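Nicotinate phosphoribosyltransferase (Vibrio cholerae, PDB 4HL7) probably makes nicotinate ribonucleotide from nicotinate and 5-phosphoribosyl 1-diphosphate at the cost of ATP, a step in NAD biosynthesis. Local coordinates at residues Lys304-Tyr309 against Ile314-Lys319; Ala264-Asp269 against Asp274-Asp279. One frame throughout, in Å; residues are numbered along the deposited sequence.

Contact 1. Residues Lys304-Tyr309 against Ile314-Lys319; sequences KMIAHY and IDPTTK
The ring of Tyr309 stands between its own helix and the loop that follows, and Lys319 lies over one of its faces. The aliphatic part of the lysine does the touching: CG sits 4.0 Å from the centroid of the Tyr309 ring, 22° off the normal, a CH-pi contact shifted toward the CZ rim, where Lys319 CG to Tyr309 CZ is 3.7 Å. The opposite face takes the terminal methyl CE of Met305 (a selenomethionine), one helical turn back. With Lys319 CG beside the backbone N (chi1 -58°), CB and CG lie against the phenol; the bend at chi2 then carries the rest of the chain off, and NZ hydrogen-bonds the carbonyl oxygens of Asn286 and Tyr288. Ile314 comes in obliquely, its CG2 3.8 Å from Tyr309 CD1. Pro316 slides past the tyrosine in the reverse direction and brings CG to 4.1 Å from Tyr309 CB; the same CG lies 4.0 Å from Ile306 CG2.

One backbone hydrogen bond ties the two segments, Ile314 N to Tyr309 O at 2.8 Å. Behind this first shell, Asp315 shapes the 3-10 turn 316-318. Its OD1 accepts Thr317 N, an Asx turn, and Thr317 OG1, both from the same face of the carboxylate. Thr318 N also bonds to the Asp315 carbonyl. Thr318 OG1 reaches Asp315 O at 2.7 Å, in the carbonyl plane. With the turn fixed, Pro316 faces the helix and Lys319 reaches the tyrosine face.

This is the alpha-to-beta turn joining one beta-alpha unit of the barrel domain to the next: helix 298-311 ends, the chain turns, and strand 320-323 begins. Phe321 of that strand meets Ile306 and Tyr309 from the sheet, while Ala285 of helix 282-287 packs on Tyr309 and Ile314.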
# COMPACT_ATOMS: atom_id res chain seq x y z
N LYS A 304 -2.12 0.19 -22.99
CA LYS A 304 -0.72 0.53 -23.26
C LYS A 304 0.24 -0.60 -22.83
O LYS A 304 1.20 -0.89 -23.51
CB LYS A 304 -0.31 1.82 -22.52
CG LYS A 304 -0.76 3.08 -23.24
CD LYS A 304 -0.22 4.31 -22.54
CE LYS A 304 -0.86 5.53 -23.18
NZ LYS A 304 -0.16 6.76 -22.78
N MSE A 305 -0.03 -1.18 -21.68
CA MSE A 305 0.80 -2.29 -21.16
C MSE A 305 0.69 -3.49 -22.07
O MSE A 305 1.67 -4.13 -22.36
CB MSE A 305 0.35 -2.68 -19.76
CG MSE A 305 0.71 -1.62 -18.72
SE MSE A 305 2.68 -1.38 -18.53
CE MSE A 305 3.31 -3.22 -18.90
N ILE A 306 -0.53 -3.84 -22.47
CA ILE A 306 -0.74 -4.94 -23.44
C ILE A 306 0.06 -4.67 -24.71
O ILE A 306 0.77 -5.58 -25.17
CB ILE A 306 -2.23 -5.18 -23.72
CG1 ILE A 306 -2.87 -5.89 -22.50
CG2 ILE A 306 -2.43 -6.04 -24.98
CD1 ILE A 306 -4.38 -5.90 -22.52
N ALA A 307 -0.06 -3.47 -25.29
CA ALA A 307 0.71 -3.13 -26.53
C ALA A 307 2.24 -3.26 -26.32
O ALA A 307 3.01 -3.63 -27.24
CB ALA A 307 0.35 -1.74 -27.00
N HIS A 308 2.69 -2.90 -25.12
CA HIS A 308 4.11 -3.01 -24.81
C HIS A 308 4.57 -4.45 -24.79
O HIS A 308 5.60 -4.80 -25.40
CB HIS A 308 4.39 -2.31 -23.48
CG HIS A 308 5.85 -2.31 -23.11
ND1 HIS A 308 6.73 -1.48 -23.69
CD2 HIS A 308 6.55 -2.98 -22.10
CE1 HIS A 308 7.95 -1.66 -23.12
NE2 HIS A 308 7.83 -2.58 -22.16
N TYR A 309 3.82 -5.32 -24.08
CA TYR A 309 4.12 -6.74 -24.08
C TYR A 309 4.21 -7.29 -25.54
O TYR A 309 5.18 -8.00 -25.90
CB TYR A 309 3.09 -7.50 -23.32
CG TYR A 309 3.28 -7.35 -21.78
CD1 TYR A 309 4.56 -7.53 -21.17
CD2 TYR A 309 2.17 -7.20 -20.94
CE1 TYR A 309 4.69 -7.50 -19.77
CE2 TYR A 309 2.31 -7.13 -19.55
CZ TYR A 309 3.56 -7.27 -18.99
OH TYR A 309 3.65 -7.23 -17.62
N ILE A 314 5.91 -10.73 -26.00
CA ILE A 314 5.42 -11.40 -24.77
C ILE A 314 3.91 -11.55 -24.85
O ILE A 314 3.22 -10.67 -25.31
CB ILE A 314 5.83 -10.54 -23.53
CG1 ILE A 314 7.36 -10.41 -23.48
CG2 ILE A 314 5.23 -11.09 -22.23
CD1 ILE A 314 7.86 -9.47 -22.42
N ASP A 315 3.42 -12.73 -24.52
CA ASP A 315 1.99 -13.02 -24.51
C ASP A 315 1.35 -12.43 -23.22
O ASP A 315 1.63 -12.89 -22.08
CB ASP A 315 1.78 -14.52 -24.57
CG ASP A 315 0.33 -14.92 -24.62
OD1 ASP A 315 -0.60 -14.08 -24.49
OD2 ASP A 315 0.08 -16.12 -24.80
N PRO A 316 0.51 -11.42 -23.37
CA PRO A 316 -0.03 -10.74 -22.15
C PRO A 316 -0.94 -11.59 -21.35
O PRO A 316 -1.14 -11.35 -20.15
CB PRO A 316 -0.79 -9.52 -22.71
CG PRO A 316 -0.44 -9.44 -24.15
CD PRO A 316 0.11 -10.77 -24.63
N THR A 317 -1.49 -12.66 -21.97
CA THR A 317 -2.32 -13.57 -21.22
C THR A 317 -1.54 -14.36 -20.17
O THR A 317 -2.14 -15.06 -19.34
CB THR A 317 -3.12 -14.56 -22.12
OG1 THR A 317 -2.23 -15.43 -22.78
CG2 THR A 317 -4.02 -13.78 -23.17
N THR A 318 -0.21 -14.30 -20.23
CA THR A 318 0.65 -14.93 -19.21
C THR A 318 1.05 -13.93 -18.09
O THR A 318 1.76 -14.32 -17.20
CB THR A 318 1.95 -15.54 -19.81
OG1 THR A 318 2.82 -14.50 -20.30
CG2 THR A 318 1.58 -16.44 -20.97
N LYS A 319 0.64 -12.67 -18.20
CA LYS A 319 1.04 -11.67 -17.20
C LYS A 319 -0.16 -11.20 -16.42
O LYS A 319 -1.30 -11.36 -16.84
CB LYS A 319 1.72 -10.48 -17.88
CG LYS A 319 2.96 -10.92 -18.68
CD LYS A 319 4.01 -11.54 -17.73
CE LYS A 319 5.29 -11.94 -18.48
NZ LYS A 319 6.19 -12.75 -17.57

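Contact 2. Residues Ala264-Asp269 against Asp274-Asp279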
# COMPACT_ATOMS: atom_id res chain seq x y z
N ALA A 264 6.85 -10.74 -8.41
CA ALA A 264 7.37 -9.50 -8.90
C ALA A 264 6.31 -8.78 -9.68
O ALA A 264 6.05 -9.11 -10.88
CB ALA A 264 8.58 -9.75 -9.77
N ILE A 265 5.61 -7.89 -9.00
CA ILE A 265 4.60 -7.05 -9.67
C ILE A 265 5.03 -5.61 -9.49
O ILE A 265 5.02 -5.12 -8.37
CB ILE A 265 3.18 -7.24 -9.05
CG1 ILE A 265 2.68 -8.69 -9.24
CG2 ILE A 265 2.17 -6.24 -9.67
CD1 ILE A 265 2.43 -9.08 -10.71
N ALA A 266 5.37 -4.90 -10.58
CA ALA A 266 5.88 -3.47 -10.48
C ALA A 266 4.77 -2.45 -10.59
O ALA A 266 3.94 -2.53 -11.49
CB ALA A 266 6.92 -3.20 -11.58
N PRO A 267 4.76 -1.44 -9.70
CA PRO A 267 3.95 -0.28 -10.06
C PRO A 267 4.58 0.51 -11.21
O PRO A 267 5.80 0.51 -11.37
CB PRO A 267 3.97 0.56 -8.77
CG PRO A 267 5.37 0.30 -8.28
CD PRO A 267 5.66 -1.16 -8.56
N THR A 268 3.77 1.20 -11.99
CA THR A 268 4.29 1.82 -13.20
C THR A 268 4.33 3.32 -13.13
O THR A 268 4.84 4.01 -14.09
CB THR A 268 3.40 1.41 -14.44
OG1 THR A 268 2.10 1.98 -14.24
CG2 THR A 268 3.28 -0.07 -14.53
N ASP A 269 3.84 3.89 -12.02
CA ASP A 269 3.63 5.31 -11.96
C ASP A 269 4.45 6.03 -10.87
O ASP A 269 4.05 7.10 -10.42
CB ASP A 269 2.11 5.64 -11.74
CG ASP A 269 1.58 5.13 -10.38
OD1 ASP A 269 2.12 4.14 -9.83
OD2 ASP A 269 0.58 5.73 -9.88
N ASP A 274 5.21 6.59 -19.60
CA ASP A 274 6.28 6.59 -20.63
C ASP A 274 7.64 6.28 -20.07
O ASP A 274 8.41 5.59 -20.73
CB ASP A 274 6.34 7.89 -21.44
CG ASP A 274 5.03 8.18 -22.14
OD1 ASP A 274 4.59 7.36 -22.96
OD2 ASP A 274 4.40 9.19 -21.78
N ALA A 275 7.99 6.83 -18.90
CA ALA A 275 9.30 6.50 -18.26
C ALA A 275 9.37 5.04 -17.92
O ALA A 275 10.42 4.40 -18.08
CB ALA A 275 9.51 7.33 -16.98
N PHE A 276 8.27 4.51 -17.38
CA PHE A 276 8.23 3.08 -17.04
C PHE A 276 8.42 2.23 -18.30
O PHE A 276 9.27 1.33 -18.32
CB PHE A 276 6.90 2.71 -16.42
CG PHE A 276 6.86 1.26 -16.02
CD1 PHE A 276 7.53 0.81 -14.87
CD2 PHE A 276 6.28 0.36 -16.85
CE1 PHE A 276 7.54 -0.56 -14.56
CE2 PHE A 276 6.27 -1.00 -16.55
CZ PHE A 276 6.89 -1.46 -15.40
N LEU A 277 7.71 2.56 -19.37
CA LEU A 277 7.85 1.72 -20.60
C LEU A 277 9.25 1.79 -21.15
O LEU A 277 9.75 0.80 -21.66
CB LEU A 277 6.83 2.16 -21.67
CG LEU A 277 5.38 1.85 -21.22
CD1 LEU A 277 4.43 2.19 -22.37
CD2 LEU A 277 5.16 0.42 -20.75
N ASN A 278 9.91 2.94 -21.03
CA ASN A 278 11.29 3.04 -21.50
C ASN A 278 12.27 2.25 -20.68
O ASN A 278 13.33 1.85 -21.20
CB ASN A 278 11.78 4.49 -21.55
CG ASN A 278 11.12 5.27 -22.65
OD1 ASN A 278 10.56 4.67 -23.59
ND2 ASN A 278 11.17 6.61 -22.56
N ASP A 279 11.94 1.99 -19.42
CA ASP A 279 12.84 1.18 -18.58
C ASP A 279 12.54 -0.32 -18.62
O ASP A 279 13.43 -1.14 -18.36
CB ASP A 279 12.78 1.68 -17.09
CG ASP A 279 13.53 3.02 -16.89
OD1 ASP A 279 14.44 3.39 -17.69
OD2 ASP A 279 13.19 3.72 -15.94
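Strand 265-267 runs out into Thr268 and Asp269 while helix 273-279 passes alongside, the backbones coming nearest at Thr268 and Phe276, whose CA atoms are 5.6 Å apart. The strand belongs to the parallel sheet of the TIM-barrel-like domain, pairing with strand 290-293, and the helix follows it along the chain. The segments meet through packing around one ring. Phe276 projects from the helix toward the strand, CG anti to its backbone N (chi1 -178°), and lies against Ala266 and Thr268. Thr268 crosses it obliquely and sets CG2 over one face, 3.8 Å from the centroid of the Phe276 ring and 14° off the normal, a CH-pi contact. Its hydroxyl OG1 is hydrogen-bonded to Trp301 NE1, consistent with a fixed rotation that leaves the methyl over the ring. Ala266 adds its CB, 4.0 Å from Phe276 CE1. Val291 and Gln248 also pack on Phe276, and its ring meets that of Phe280. Asp269 turns away from the helix and hydrogen-bonds His232, the predicted site of autophosphorylation, and Ser295. Back at the crossing, Thr268 O lies 3.4 Å from Phe276 CB.

Contact 2 comes first along the chain and contact 1 follows it, both in the same barrel domain, with their centres about 13 Å apart. Met305 of helix 298-311 joins them. Its selenium lies 3.8 Å from Leu277 CD2, 4.1 Å from Phe276 CE2 and 4.3 Å from Thr268 CG2, which places it against contact 2, while on its other side it belongs to contact 1. His308 adds a second touch, CE1 being 3.4 Å from Leu277 O, and its NE2 hydrogen-bonds Phe280 O. Contact 2 borders the probable active site, at the C-terminal ends of the strands; contact 1 lies at the opposite, N-terminal end of the barrel strands, where helix 298-311 gives way to strand 320-323.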